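PDB 6JIX: taurine:2-oxoglutarate aminotransferase from Bifidobacterium kashiwanohense PV20-2, which probably transfers the amino group of taurine to 2-oxoglutarate, using pyridoxal 5'-phosphate as cofactor. Local coordinates for residues 112-117 / 312-317; 246-251 / 274-279. All blocks are in the same frame, centred on the assembly; numbering follows the deposited sequence.

Interaction 1. Residues 112-117 / 312-317; sequences FTNGGA and LTYSGH. With PLP (pyridoxal-5'-phosphate), chain G; PLP (pyridoxal-5'-phosphate), chain P; GLU (glutamic acid), chain O.
Phe112 and Thr113, at the end of strand 107-113, lie against Gly316 and Ser315, with the CA atoms of Phe112 and Gly316 4.9 Å apart and two overlapping beta turns, type I from Leu312 and type II from Tyr314, shaping 312-317. One direct hydrogen bond joins the segments. Ser315 OG donates to Phe112 O at 2.6 Å, coming in tilted 22° from the carbonyl plane. OG is anti to the backbone N of Ser315 (chi1 176°), which sets the hydroxyl beside that carbonyl. Phe112 touches the turn with the root of its side chain, CB lying 3.2 Å from Gly316 N. Its ring leads away to pack on Leu94, Ala95 and Leu98 of helix 89-102.

Asn114 makes the other main set of contacts. The side chains of Asn114 and Leu312 pass each other in opposite directions, with Asn114 ND2 3.5 Å from Leu312 CD1. OD1 meets Tyr314 CB, and ND2 lies at the edge of the tyrosine ring; the amide and ring planes are 60° apart. A water is gripped by three bonds: it accepts from Asn114 ND2 and Tyr314 N and donates to O1P of the chain P cofactor. Asn114 also packs on Asn114 of the second subunit.

Each segment holds a different cofactor phosphate. At the start of helix 116-131, Gly116 N and Ala117 N donate to O1P and O2P of the chain G cofactor. Thr313 grips O3P of the chain P cofactor twice, through N and through OG1, each at 2.7 Å. That second phosphate is also bound by Gly116 N and Ala117 N of the second subunit. Two phosphate sites completed across a dimer interface are characteristic of class-III, fold-type I aminotransferases.

Interaction 2. Residues 246-251 / 274-279; sequences GILMIC and PDMFTF
This is a buried pairing of neighbouring parallel strands, 248-252 and 276-279, in the seven-stranded mixed sheet of the PLP-dependent aminotransferase fold. The short strand axes run 19° apart. Met276 N donates to Met249 O, Cys251 N to Met276 O, and Thr278 N to Cys251 O at 3.0 Å. Just before the strand, Asp275 adds a side-chain bond. Its OD2 accepts from Met249 N at 3.0 Å with an N-H...O angle of 174°, met on the anti side, out of the carboxylate plane. OD2 also forms a salt bridge with Arg239 of helix 234-245. The Leu248 side chain crosses that of Asp275 at about a right angle, Leu248 CD2 resting 3.6 Å from Asp275 CG. An alanine at Asp275 would probably leave Met249 N without its acceptor and Arg239 without this charged mate. On one face, Ile250 and Met276 lie side by side and point the same way. On the other, Cys251 SG meets Pro274 CB at 3.7 Å. Thr278 OG1 is hydrogen-bonded to OD1 of Asn120, a residue of the cofactor pocket. The chain of Met276 bends at its last torsion (chi3 -71°), and its CE methyl lies 3.8 Å from Ile250 CD1 and 4.0 Å from Leu248 CD1.

Both contacts are buried and reach the same seven-stranded sheet. Interaction 1 sits at the end of 107-113, one of its two outermost strands within the chain, next to the second subunit. Interaction 2 lies further inside the sheet, where the other chain does not touch its segments. Along the sequence, 246-251 and 274-279 fall within the loop closed by interaction 1. The two meet through aromatic packing, Phe112 CE1 lying 4.1 Å from Phe279 CZ. Their chemistry differs with place. Interaction 1 relies on loop and turn atoms, a bridging water and phosphate groups. Interaction 2 is built from regular strand hydrogen bonds and apolar side chains, with one carboxylate at its start.

Interaction 1. Residues 112-117 / 312-317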
loop_
_atom_site.group_PDB
_atom_site.type_symbol
_atom_site.label_atom_id
_atom_site.label_comp_id
_atom_site.label_asym_id
_atom_site.label_seq_id
_atom_site.Cartn_x
_atom_site.Cartn_y
_atom_site.Cartn_z
ATOM N N PHE A 112 -6.033 7.533 6.256
ATOM C CA PHE A 112 -6.219 6.860 4.981
ATOM C C PHE A 112 -4.915 6.231 4.500
ATOM O O PHE A 112 -3.840 6.839 4.574
ATOM C CB PHE A 112 -6.759 7.836 3.932
ATOM C CG PHE A 112 -8.218 8.180 4.115
ATOM C CD1 PHE A 112 -9.197 7.198 4.008
ATOM C CD2 PHE A 112 -8.611 9.488 4.395
ATOM C CE1 PHE A 112 -10.541 7.508 4.192
ATOM C CE2 PHE A 112 -9.948 9.807 4.582
ATOM C CZ PHE A 112 -10.916 8.810 4.488
ATOM N N THR A 113 -5.030 5.018 3.968
ATOM C CA THR A 113 -3.904 4.263 3.441
ATOM C C THR A 113 -4.258 3.770 2.047
ATOM O O THR A 113 -5.272 4.174 1.481
ATOM C CB THR A 113 -3.579 3.076 4.341
ATOM O OG1 THR A 113 -4.693 2.177 4.311
ATOM C CG2 THR A 113 -3.340 3.539 5.772
ATOM N N ASN A 114 -3.427 2.918 1.476
ATOM C CA ASN A 114 -3.667 2.406 0.139
ATOM C C ASN A 114 -4.427 1.095 0.112
ATOM O O ASN A 114 -4.942 0.724 -0.949
ATOM C CB ASN A 114 -2.344 2.246 -0.602
ATOM C CG ASN A 114 -1.811 3.567 -1.067
ATOM O OD1 ASN A 114 -2.594 4.467 -1.366
ATOM N ND2 ASN A 114 -0.483 3.716 -1.099
ATOM N N GLY A 115 -4.446 0.358 1.215
ATOM C CA GLY A 115 -5.109 -0.928 1.239
ATOM C C GLY A 115 -5.215 -1.444 2.650
ATOM O O GLY A 115 -5.133 -0.675 3.609
ATOM N N GLY A 116 -5.365 -2.764 2.775
ATOM C CA GLY A 116 -5.508 -3.378 4.077
ATOM C C GLY A 116 -4.214 -3.552 4.859
ATOM O O GLY A 116 -4.157 -3.230 6.055
ATOM N N ALA A 117 -3.162 -4.058 4.203
ATOM C CA ALA A 117 -1.919 -4.335 4.919
ATOM C C ALA A 117 -1.344 -3.075 5.551
ATOM O O ALA A 117 -0.977 -3.086 6.731
ATOM C CB ALA A 117 -0.894 -4.988 3.993
ATOM N N LEU A 312 2.306 8.191 4.319
ATOM C CA LEU A 312 2.581 7.575 3.032
ATOM C C LEU A 312 2.237 8.581 1.948
ATOM O O LEU A 312 1.358 9.428 2.127
ATOM C CB LEU A 312 1.805 6.275 2.825
ATOM C CG LEU A 312 0.295 6.276 3.050
ATOM C CD1 LEU A 312 -0.378 5.375 2.024
ATOM C CD2 LEU A 312 0.022 5.790 4.440
ATOM N N THR A 313 2.960 8.492 0.832
ATOM C CA THR A 313 2.805 9.464 -0.243
ATOM C C THR A 313 1.333 9.656 -0.612
ATOM O O THR A 313 0.858 10.789 -0.737
ATOM C CB THR A 313 3.630 9.028 -1.464
ATOM O OG1 THR A 313 5.021 9.185 -1.183
ATOM C CG2 THR A 313 3.295 9.863 -2.685
ATOM N N TYR A 314 0.592 8.564 -0.791
ATOM C CA TYR A 314 -0.754 8.650 -1.354
ATOM C C TYR A 314 -1.872 8.702 -0.300
ATOM O O TYR A 314 -3.041 8.568 -0.665
ATOM C CB TYR A 314 -1.004 7.477 -2.317
ATOM C CG TYR A 314 -0.160 7.489 -3.588
ATOM C CD1 TYR A 314 0.317 8.689 -4.140
ATOM C CD2 TYR A 314 0.166 6.297 -4.235
ATOM C CE1 TYR A 314 1.101 8.690 -5.304
ATOM C CE2 TYR A 314 0.949 6.288 -5.389
ATOM C CZ TYR A 314 1.413 7.485 -5.925
ATOM O OH TYR A 314 2.170 7.454 -7.087
ATOM N N SER A 315 -1.554 8.898 0.988
ATOM C CA SER A 315 -2.582 8.908 2.041
ATOM C C SER A 315 -3.688 9.917 1.746
ATOM O O SER A 315 -3.413 11.079 1.442
ATOM C CB SER A 315 -1.953 9.224 3.400
ATOM O OG SER A 315 -2.955 9.328 4.400
ATOM N N GLY A 316 -4.941 9.480 1.863
ATOM C CA GLY A 316 -6.054 10.361 1.553
ATOM C C GLY A 316 -6.152 10.695 0.084
ATOM O O GLY A 316 -6.607 11.786 -0.280
ATOM N N HIS A 317 -5.729 9.768 -0.769
ATOM C CA HIS A 317 -5.710 9.969 -2.203
ATOM C C HIS A 317 -7.044 10.510 -2.697
ATOM O O HIS A 317 -8.108 9.983 -2.366
ATOM C CB HIS A 317 -5.375 8.634 -2.864
ATOM C CG HIS A 317 -5.089 8.738 -4.327
ATOM N ND1 HIS A 317 -6.084 8.916 -5.268
ATOM C CD2 HIS A 317 -3.921 8.687 -5.012
ATOM C CE1 HIS A 317 -5.535 8.973 -6.471
ATOM N NE2 HIS A 317 -4.226 8.831 -6.344
HETATM N N1 PLP G . -7.016 -8.053 6.476
HETATM C C2 PLP G . -7.908 -8.943 6.033
HETATM C C2A PLP G . -9.022 -9.440 6.938
HETATM C C3 PLP G . -7.830 -9.442 4.708
HETATM O O3 PLP G . -8.735 -10.366 4.223
HETATM C C4 PLP G . -6.834 -9.000 3.866
HETATM C C4A PLP G . -6.779 -9.566 2.417
HETATM O O4A PLP G . -7.240 -10.681 2.166
HETATM C C5 PLP G . -5.904 -8.046 4.383
HETATM C C6 PLP G . -6.025 -7.580 5.699
HETATM C C5A PLP G . -4.753 -7.510 3.455
HETATM O O4P PLP G . -5.344 -6.553 2.635
HETATM P P PLP G . -4.569 -6.039 1.299
HETATM O O1P PLP G . -5.268 -4.892 0.713
HETATM O O2P PLP G . -3.234 -5.495 1.624
HETATM O O3P PLP G . -4.422 -7.332 0.232
HETATM N N1 PLP P . 11.303 5.576 -1.569
HETATM C C2 PLP P . 11.527 6.868 -1.788
HETATM C C2A PLP P . 12.818 7.315 -2.462
HETATM C C3 PLP P . 10.569 7.838 -1.390
HETATM O O3 PLP P . 10.776 9.183 -1.610
HETATM C C4 PLP P . 9.399 7.456 -0.786
HETATM C C4A PLP P . 8.380 8.539 -0.368
HETATM O O4A PLP P . 8.782 9.496 0.285
HETATM C C5 PLP P . 9.199 6.063 -0.571
HETATM C C6 PLP P . 10.177 5.140 -0.974
HETATM C C5A PLP P . 7.883 5.564 0.124
HETATM O O4P PLP P . 6.897 5.555 -0.845
HETATM P P PLP P . 5.306 5.486 -0.451
HETATM O O1P PLP P . 4.498 5.309 -1.671
HETATM O O2P PLP P . 4.988 4.241 0.642
HETATM O O3P PLP P . 4.872 6.766 0.093
HETATM N N GLU O . 5.178 13.804 2.681
HETATM C CA GLU O . 4.344 13.329 3.781
HETATM C C GLU O . 3.923 11.851 3.604
HETATM O O GLU O . 2.682 11.572 3.568
HETATM C CB GLU O . 3.078 14.195 3.942
HETATM C CG GLU O . 3.386 15.584 4.515
HETATM C CD GLU O . 2.405 16.105 5.574
HETATM O OE1 GLU O . 1.392 15.432 5.881
HETATM O OE2 GLU O . 2.610 17.213 6.148
HETATM O OXT GLU O . 4.803 10.926 3.522
HETATM O O HOH W 1 1.732 5.972 -0.917
#

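Interaction 2. Residues 246-251 / 274-279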
loop_
_atom_site.group_PDB
_atom_site.type_symbol
_atom_site.label_atom_id
_atom_site.label_comp_id
_atom_site.label_asym_id
_atom_site.label_seq_id
_atom_site.Cartn_x
_atom_site.Cartn_y
_atom_site.Cartn_z
ATOM N N GLY A 246 -5.816 -2.371 29.924
ATOM C CA GLY A 246 -5.350 -1.189 29.237
ATOM C C GLY A 246 -4.814 -1.445 27.848
ATOM O O GLY A 246 -4.009 -0.655 27.351
ATOM N N ILE A 247 -5.203 -2.552 27.229
ATOM C CA ILE A 247 -4.788 -2.939 25.888
ATOM C C ILE A 247 -5.808 -2.399 24.896
ATOM O O ILE A 247 -7.023 -2.552 25.099
ATOM C CB ILE A 247 -4.703 -4.472 25.793
ATOM C CG1 ILE A 247 -3.604 -5.036 26.695
ATOM C CG2 ILE A 247 -4.605 -4.931 24.353
ATOM C CD1 ILE A 247 -3.868 -6.490 27.117
ATOM N N LEU A 248 -5.333 -1.802 23.802
ATOM C CA LEU A 248 -6.250 -1.375 22.754
ATOM C C LEU A 248 -6.735 -2.585 21.969
ATOM O O LEU A 248 -5.975 -3.522 21.704
ATOM C CB LEU A 248 -5.581 -0.375 21.804
ATOM C CG LEU A 248 -4.974 0.873 22.449
ATOM C CD1 LEU A 248 -4.205 1.676 21.435
ATOM C CD2 LEU A 248 -6.059 1.704 23.061
ATOM N N MET A 249 -8.005 -2.565 21.598
ATOM C CA MET A 249 -8.568 -3.589 20.732
ATOM C C MET A 249 -8.654 -3.029 19.325
ATOM O O MET A 249 -9.183 -1.931 19.121
ATOM C CB MET A 249 -9.948 -4.022 21.202
ATOM C CG MET A 249 -10.524 -5.160 20.429
ATOM S SD MET A 249 -12.167 -5.561 21.074
ATOM C CE MET A 249 -12.413 -7.192 20.373
ATOM N N ILE A 250 -8.060 -3.739 18.376
ATOM C CA ILE A 250 -8.086 -3.347 16.976
ATOM C C ILE A 250 -8.816 -4.431 16.214
ATOM O O ILE A 250 -8.314 -5.556 16.104
ATOM C CB ILE A 250 -6.674 -3.150 16.402
ATOM C CG1 ILE A 250 -5.817 -2.278 17.333
ATOM C CG2 ILE A 250 -6.754 -2.594 14.992
ATOM C CD1 ILE A 250 -4.375 -2.163 16.895
ATOM N N CYS A 251 -9.961 -4.087 15.638
ATOM C CA CYS A 251 -10.669 -5.019 14.775
ATOM C C CYS A 251 -10.285 -4.753 13.326
ATOM O O CYS A 251 -10.217 -3.600 12.891
ATOM C CB CYS A 251 -12.184 -4.898 14.934
ATOM S SG CYS A 251 -12.798 -5.430 16.513
ATOM N N PRO A 274 -14.366 -1.167 19.284
ATOM C CA PRO A 274 -12.901 -1.275 19.252
ATOM C C PRO A 274 -12.223 0.085 19.297
ATOM O O PRO A 274 -12.753 1.089 18.811
ATOM C CB PRO A 274 -12.635 -1.975 17.918
ATOM C CG PRO A 274 -13.818 -1.596 17.062
ATOM C CD PRO A 274 -14.980 -1.560 18.001
ATOM N N ASP A 275 -11.021 0.113 19.882
ATOM C CA ASP A 275 -10.303 1.380 19.946
ATOM C C ASP A 275 -9.894 1.864 18.564
ATOM O O ASP A 275 -9.808 3.078 18.325
ATOM C CB ASP A 275 -9.091 1.240 20.849
ATOM C CG ASP A 275 -9.480 0.974 22.263
ATOM O OD1 ASP A 275 -9.675 1.974 23.000
ATOM O OD2 ASP A 275 -9.612 -0.224 22.621
ATOM N N MET A 276 -9.691 0.931 17.642
ATOM C CA MET A 276 -9.333 1.223 16.270
ATOM C C MET A 276 -9.893 0.103 15.421
ATOM O O MET A 276 -10.105 -1.005 15.904
ATOM C CB MET A 276 -7.814 1.309 16.088
ATOM C CG MET A 276 -7.211 2.619 16.529
ATOM S SD MET A 276 -5.438 2.672 16.258
ATOM C CE MET A 276 -4.837 1.519 17.513
ATOM N N PHE A 277 -10.196 0.404 14.171
ATOM C CA PHE A 277 -10.462 -0.689 13.256
ATOM C C PHE A 277 -9.971 -0.284 11.878
ATOM O O PHE A 277 -9.915 0.905 11.537
ATOM C CB PHE A 277 -11.941 -1.116 13.243
ATOM C CG PHE A 277 -12.899 -0.041 12.823
ATOM C CD1 PHE A 277 -13.352 0.896 13.734
ATOM C CD2 PHE A 277 -13.385 0.007 11.515
ATOM C CE1 PHE A 277 -14.248 1.890 13.340
ATOM C CE2 PHE A 277 -14.275 0.994 11.111
ATOM C CZ PHE A 277 -14.710 1.939 12.023
ATOM N N THR A 278 -9.594 -1.293 11.103
ATOM C CA THR A 278 -8.952 -1.109 9.819
ATOM C C THR A 278 -9.872 -1.628 8.720
ATOM O O THR A 278 -10.681 -2.542 8.929
ATOM C CB THR A 278 -7.624 -1.837 9.781
ATOM O OG1 THR A 278 -7.862 -3.216 10.074
ATOM C CG2 THR A 278 -6.644 -1.255 10.818
ATOM N N PHE A 279 -9.729 -1.028 7.545
ATOM C CA PHE A 279 -10.621 -1.273 6.428
ATOM C C PHE A 279 -9.826 -1.067 5.153
ATOM O O PHE A 279 -8.791 -0.396 5.155
ATOM C CB PHE A 279 -11.848 -0.343 6.447
ATOM C CG PHE A 279 -11.501 1.126 6.291
ATOM C CD1 PHE A 279 -11.284 1.948 7.395
ATOM C CD2 PHE A 279 -11.374 1.671 5.035
ATOM C CE1 PHE A 279 -10.955 3.289 7.227
ATOM C CE2 PHE A 279 -11.041 3.002 4.868
ATOM C CZ PHE A 279 -10.835 3.809 5.965
#